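Local structure of type 3 secretion system translocon protein SctE (Shigella flexneri, 3U0C) at residues T100-S103 and E104-L108; Q115-K118 and L119-A122; D123-I126 and K127-N131. The protein forms, together with IpaC, a pore in the host cell membrane through which type III secretion effectors pass into the target cell's cytosol. All coordinates share one frame; numbering follows the deposited sequence.

Contact 1: T100-S103 and E104-L108; sequences TLLS and ETEGL
L102 and E106 meet one helical turn apart on helix 71-141. The E106 side chain runs back over the carbonyl of L102. E106 CB sits 3.5 Å from S103 O. E106 CG comes next and lies 3.5 Å from L102 O. CD is a little farther from that oxygen, and the carboxylate then divides. E106 OE2 goes to the leucine side chain, 3.8 Å from L102 CD1. E106 OE1 turns the other way and rests 3.9 Å from S103 CA. With CG beside the backbone N of E106 (chi1 -74°), the chain is laid back along the preceding turn. L102 CG takes the other course, anti to its backbone N (chi1 172°). The two side chains pass at a slant instead of running alongside. The carboxylate makes no hydrogen bond across the contact. It rests on carbon atoms and lies beside the carbonyl oxygen of L102, a van der Waals contact.

T100 and E104 make a second pair with the same spacing. These two side chains do run side by side and point the same way. The methyl T100 CG2 lies 3.4 Å from E104 OE2. The hydroxyl of T100 is used elsewhere, on the carbonyl of D96.

L101 O takes two bonds from T105. T105 N gives the main one, 2.7 Å from L101 O. T105 OG1 adds a weak bond to L101 O at 3.2 Å. E106 N to L102 O and G107 N to S103 O continue the backbone series. L101, E104, T105 and L108 also touch helix 150-197, where K188 meets the last three. Side chains at i and i+4, with i+4 to i backbone bonds beneath them, are typical of an alpha-helix, here one long arm of a coiled-coil hairpin.

Contact 2: Q115-K118 and L119-A122; sequences QINK and LKNA
N117 and N121 are brought together by unlike first torsions. N117 has CG anti to its backbone N (chi1 170°), which carries its amide forward along the helix. N121 has CG beside its backbone N (chi1 -64°), which carries its amide back. The two amide groups end up close, with their planes 82° apart, so they are almost perpendicular and do not stack. As modelled, like atoms face like. N117 OD1 is 3.9 Å from N121 OD1, and N117 ND2 is 4.0 Å from N121 ND2. The pair is a loose contact of polar groups on an exposed face of the helix.

The firmer link between these residues is in the backbone. N121 N gives a nearly straight bond to N117 O at 3.1 Å. N121 CG also lies 3.6 Å from N117 O, so the start of the side chain covers the same carbonyl. K120 N adds a weak bond to N117 O, beside its main bond to I116 O.

L119 shows the same doubling. L119 N bonds to Q115 O at 2.8 Å and more weakly to I116 O. L119 CB packs against both carbonyls, 3.4 Å from Q115 O. A122 N closes the series on K118 O.

All eight residues lie in the second half of helix 71-141, which continues on both sides of them. Q115, I116 and L119 turn to helix 150-197. Q115 touches I174 and I181, I116 touches T178, and L119 touches I174.

Contact 3: D123-I126 and K127-N131; sequences DSKI and KDLEN
Two i to i+4 pairs, K125 with L129 and I126 with E130, mark this part of the long helix 71-141. K125 and L129 lie side by side and point the same way. The lysine touches with the root of its aliphatic chain, where K125 CG is 3.7 Å from L129 CD1. The same methyl leans over the backbone of the previous turn, with L129 CD1 3.1 Å from K125 O. L129 CG is 3.2 Å from that oxygen, K125 O, so the leucine is tight against the carbonyl. Its first torsion explains this. At chi1 -71° the branch lies beside the backbone N, and L129 N itself bonds to K125 O at 3.0 Å. Beyond CG the K125 chain is fully extended.

I126 and E130 meet at a slant. The glutamate covers the carbonyl of I126, with E130 CG 3.2 Å from I126 O. Its carboxylate then reaches the branch methyl, with E130 OE2 3.9 Å from I126 CG2. E130 N bonds to I126 O at 2.9 Å.

This segment belongs to the coiled-coil hairpin in which helix 71-141 packs along helix 150-197. I126 and L129 both take part in that packing. I126 touches A167, V168 and R171, while L129 is buried and touches L160. D123 joins the two helices by charge, through a salt bridge from its OD1 to R171.

Two further backbone bonds cross here. K127 N bonds to D123 O, and D128 N to S124 O. CB of each donor residue also packs on the carbonyl it bonds, as K127 CB does 3.5 Å from D123 O.

All three contacts lie on one helix, 71-141, and come in series along it: 100-108, then 115-122, then 123-131. Contacts 1 and 2 have centres 22 Å apart, with about 8 Å between nearest atoms. Contacts 2 and 3 adjoin in sequence, with centres 13 Å apart. Contacts 1 and 3 are 34 Å apart between centres. Contact 1 is near the middle of the chain and contact 3 lies toward the hairpin end. Each also faces helix 150-197, so they sample one long antiparallel coiled coil. This N-terminal domain belongs to the translocator IpaB, whose coiled-coil domain is homologous to pore-forming toxins.

Contact 1: T100-S103 and E104-L108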
# COMPACT_ATOMS: atom_id res chain seq x y z
N THR A 100 -7.40 -9.65 -2.60
CA THR A 100 -6.06 -9.29 -2.97
C THR A 100 -5.74 -7.88 -2.48
O THR A 100 -4.74 -7.67 -1.77
CB THR A 100 -5.89 -9.42 -4.49
OG1 THR A 100 -6.03 -10.80 -4.84
CG2 THR A 100 -4.50 -8.95 -4.92
N LEU A 101 -6.60 -6.91 -2.82
CA LEU A 101 -6.35 -5.53 -2.41
C LEU A 101 -6.20 -5.44 -0.90
O LEU A 101 -5.30 -4.79 -0.41
CB LEU A 101 -7.44 -4.58 -2.90
CG LEU A 101 -7.35 -4.18 -4.38
CD1 LEU A 101 -8.69 -3.67 -4.92
CD2 LEU A 101 -6.25 -3.16 -4.60
N LEU A 102 -7.08 -6.13 -0.18
CA LEU A 102 -7.05 -6.14 1.27
C LEU A 102 -5.71 -6.64 1.79
O LEU A 102 -5.05 -5.98 2.59
CB LEU A 102 -8.18 -7.01 1.82
CG LEU A 102 -8.16 -7.27 3.32
CD1 LEU A 102 -8.04 -5.96 4.08
CD2 LEU A 102 -9.41 -8.04 3.77
N SER A 103 -5.33 -7.84 1.36
CA SER A 103 -4.09 -8.45 1.79
C SER A 103 -2.90 -7.54 1.45
O SER A 103 -2.01 -7.32 2.28
CB SER A 103 -3.94 -9.81 1.12
OG SER A 103 -2.58 -10.19 1.03
N GLU A 104 -2.91 -7.00 0.23
CA GLU A 104 -1.87 -6.08 -0.23
C GLU A 104 -1.80 -4.83 0.63
O GLU A 104 -0.72 -4.37 1.00
CB GLU A 104 -2.10 -5.69 -1.69
CG GLU A 104 -2.16 -6.87 -2.64
CD GLU A 104 -2.14 -6.46 -4.11
OE1 GLU A 104 -2.69 -5.40 -4.45
OE2 GLU A 104 -1.55 -7.21 -4.91
N THR A 105 -2.97 -4.30 0.95
CA THR A 105 -3.07 -3.14 1.82
C THR A 105 -2.50 -3.41 3.22
O THR A 105 -1.81 -2.57 3.78
CB THR A 105 -4.51 -2.61 1.88
OG1 THR A 105 -4.78 -1.84 0.71
CG2 THR A 105 -4.73 -1.75 3.10
N GLU A 106 -2.77 -4.60 3.76
CA GLU A 106 -2.24 -4.97 5.07
C GLU A 106 -0.72 -5.09 5.08
O GLU A 106 -0.07 -4.70 6.05
CB GLU A 106 -2.86 -6.27 5.55
CG GLU A 106 -4.29 -6.09 6.00
CD GLU A 106 -5.01 -7.39 6.20
OE1 GLU A 106 -4.57 -8.41 5.64
OE2 GLU A 106 -6.02 -7.38 6.94
N GLY A 107 -0.18 -5.66 4.00
CA GLY A 107 1.25 -5.78 3.85
C GLY A 107 1.92 -4.43 3.78
O GLY A 107 2.89 -4.17 4.48
N LEU A 108 1.37 -3.54 2.97
CA LEU A 108 1.91 -2.19 2.84
C LEU A 108 1.76 -1.37 4.12
O LEU A 108 2.55 -0.47 4.38
CB LEU A 108 1.27 -1.47 1.66
CG LEU A 108 1.63 -1.95 0.25
CD1 LEU A 108 0.68 -1.36 -0.79
CD2 LEU A 108 3.09 -1.64 -0.10

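Contact 2: Q115-K118 and L119-A122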
# COMPACT_ATOMS: atom_id res chain seq x y z
N GLN A 115 8.85 1.20 8.37
CA GLN A 115 9.69 2.26 7.83
C GLN A 115 9.64 3.53 8.66
O GLN A 115 10.65 4.20 8.83
CB GLN A 115 9.33 2.58 6.39
CG GLN A 115 9.76 1.52 5.41
CD GLN A 115 11.25 1.29 5.43
OE1 GLN A 115 12.04 2.24 5.43
NE2 GLN A 115 11.64 0.02 5.47
N ILE A 116 8.44 3.88 9.13
CA ILE A 116 8.25 5.01 10.05
C ILE A 116 9.09 4.84 11.31
O ILE A 116 9.77 5.78 11.76
CB ILE A 116 6.77 5.19 10.42
CG1 ILE A 116 5.96 5.69 9.21
CG2 ILE A 116 6.63 6.15 11.58
CD1 ILE A 116 6.20 7.14 8.87
N ASN A 117 9.08 3.64 11.89
CA ASN A 117 9.96 3.38 13.03
C ASN A 117 11.43 3.52 12.67
O ASN A 117 12.20 4.11 13.42
CB ASN A 117 9.71 2.00 13.65
CG ASN A 117 10.77 1.63 14.67
OD1 ASN A 117 10.89 2.26 15.74
ND2 ASN A 117 11.57 0.60 14.35
N LYS A 118 11.81 2.97 11.52
CA LYS A 118 13.18 3.06 11.02
C LYS A 118 13.62 4.52 10.87
O LYS A 118 14.78 4.86 11.14
CB LYS A 118 13.33 2.33 9.68
CG LYS A 118 13.35 0.82 9.81
CD LYS A 118 13.95 0.17 8.59
CE LYS A 118 13.88 -1.35 8.68
NZ LYS A 118 14.94 -1.96 9.55
N LEU A 119 12.69 5.35 10.42
CA LEU A 119 12.96 6.75 10.17
C LEU A 119 13.14 7.54 11.46
O LEU A 119 13.85 8.54 11.49
CB LEU A 119 11.83 7.36 9.35
CG LEU A 119 11.83 8.87 9.12
CD1 LEU A 119 13.10 9.29 8.40
CD2 LEU A 119 10.58 9.25 8.33
N LYS A 120 12.48 7.11 12.52
CA LYS A 120 12.65 7.73 13.82
C LYS A 120 14.01 7.41 14.40
O LYS A 120 14.69 8.28 14.95
CB LYS A 120 11.57 7.24 14.76
CG LYS A 120 12.00 7.11 16.21
CD LYS A 120 10.91 6.35 16.93
CE LYS A 120 11.19 6.10 18.40
NZ LYS A 120 10.09 5.20 18.87
N ASN A 121 14.42 6.15 14.29
CA ASN A 121 15.76 5.79 14.73
C ASN A 121 16.81 6.58 13.96
O ASN A 121 17.85 6.93 14.50
CB ASN A 121 16.00 4.29 14.59
CG ASN A 121 15.10 3.47 15.49
OD1 ASN A 121 14.37 4.02 16.32
ND2 ASN A 121 15.16 2.16 15.34
N ALA A 122 16.52 6.87 12.69
CA ALA A 122 17.45 7.61 11.86
C ALA A 122 17.55 9.06 12.31
O ALA A 122 18.65 9.61 12.36
CB ALA A 122 17.05 7.53 10.40

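Contact 3: D123-I126 and K127-N131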
# COMPACT_ATOMS: atom_id res chain seq x y z
N ASP A 123 16.42 9.67 12.64
CA ASP A 123 16.50 11.03 13.18
C ASP A 123 17.24 11.04 14.51
O ASP A 123 17.90 12.03 14.86
CB ASP A 123 15.10 11.62 13.35
CG ASP A 123 14.44 11.95 12.02
OD1 ASP A 123 15.15 11.99 11.00
OD2 ASP A 123 13.22 12.18 11.91
N SER A 124 17.16 9.94 15.25
CA SER A 124 17.90 9.80 16.50
C SER A 124 19.41 9.81 16.29
O SER A 124 20.13 10.66 16.83
CB SER A 124 17.52 8.50 17.21
OG SER A 124 16.27 8.61 17.85
N LYS A 125 19.88 8.83 15.54
CA LYS A 125 21.28 8.71 15.24
C LYS A 125 21.85 10.07 14.87
O LYS A 125 23.00 10.38 15.21
CB LYS A 125 21.46 7.74 14.08
CG LYS A 125 22.90 7.46 13.74
CD LYS A 125 22.98 6.41 12.61
CE LYS A 125 24.44 6.11 12.28
NZ LYS A 125 24.56 5.08 11.20
N ILE A 126 21.06 10.88 14.16
CA ILE A 126 21.53 12.19 13.70
C ILE A 126 21.56 13.21 14.83
O ILE A 126 22.52 13.97 14.96
CB ILE A 126 20.65 12.74 12.56
CG1 ILE A 126 20.76 11.84 11.32
CG2 ILE A 126 21.04 14.18 12.20
CD1 ILE A 126 19.89 12.28 10.18
N LYS A 127 20.52 13.22 15.64
CA LYS A 127 20.46 14.17 16.74
C LYS A 127 21.57 13.84 17.74
O LYS A 127 21.99 14.70 18.53
CB LYS A 127 19.10 14.14 17.41
CG LYS A 127 18.94 15.16 18.56
CD LYS A 127 17.54 15.01 19.20
CE LYS A 127 17.31 16.02 20.32
NZ LYS A 127 15.84 16.05 20.63
N ASP A 128 22.07 12.61 17.67
CA ASP A 128 23.12 12.18 18.58
C ASP A 128 24.50 12.52 18.03
O ASP A 128 25.43 12.90 18.77
CB ASP A 128 23.03 10.69 18.84
CG ASP A 128 23.77 10.29 20.08
OD1 ASP A 128 23.42 10.82 21.15
OD2 ASP A 128 24.71 9.47 19.98
N LEU A 129 24.66 12.36 16.72
CA LEU A 129 25.91 12.74 16.09
C LEU A 129 26.06 14.25 16.07
O LEU A 129 27.16 14.76 15.99
CB LEU A 129 25.98 12.19 14.69
CG LEU A 129 26.17 10.68 14.67
CD1 LEU A 129 25.54 10.07 13.41
CD2 LEU A 129 27.65 10.35 14.78
N GLU A 130 24.95 14.98 16.14
CA GLU A 130 25.01 16.43 16.17
C GLU A 130 25.51 16.88 17.54
O GLU A 130 26.20 17.88 17.65
CB GLU A 130 23.65 17.05 15.86
CG GLU A 130 23.25 17.00 14.39
CD GLU A 130 21.93 17.69 14.12
OE1 GLU A 130 21.20 18.00 15.10
OE2 GLU A 130 21.63 17.94 12.92
N ASN A 131 25.13 16.12 18.57
CA ASN A 131 25.59 16.38 19.92
C ASN A 131 27.10 16.17 20.07
O ASN A 131 27.80 17.06 20.56
CB ASN A 131 24.84 15.50 20.91
CG ASN A 131 23.41 15.92 21.07
OD1 ASN A 131 23.07 17.05 20.71
ND2 ASN A 131 22.55 15.03 21.58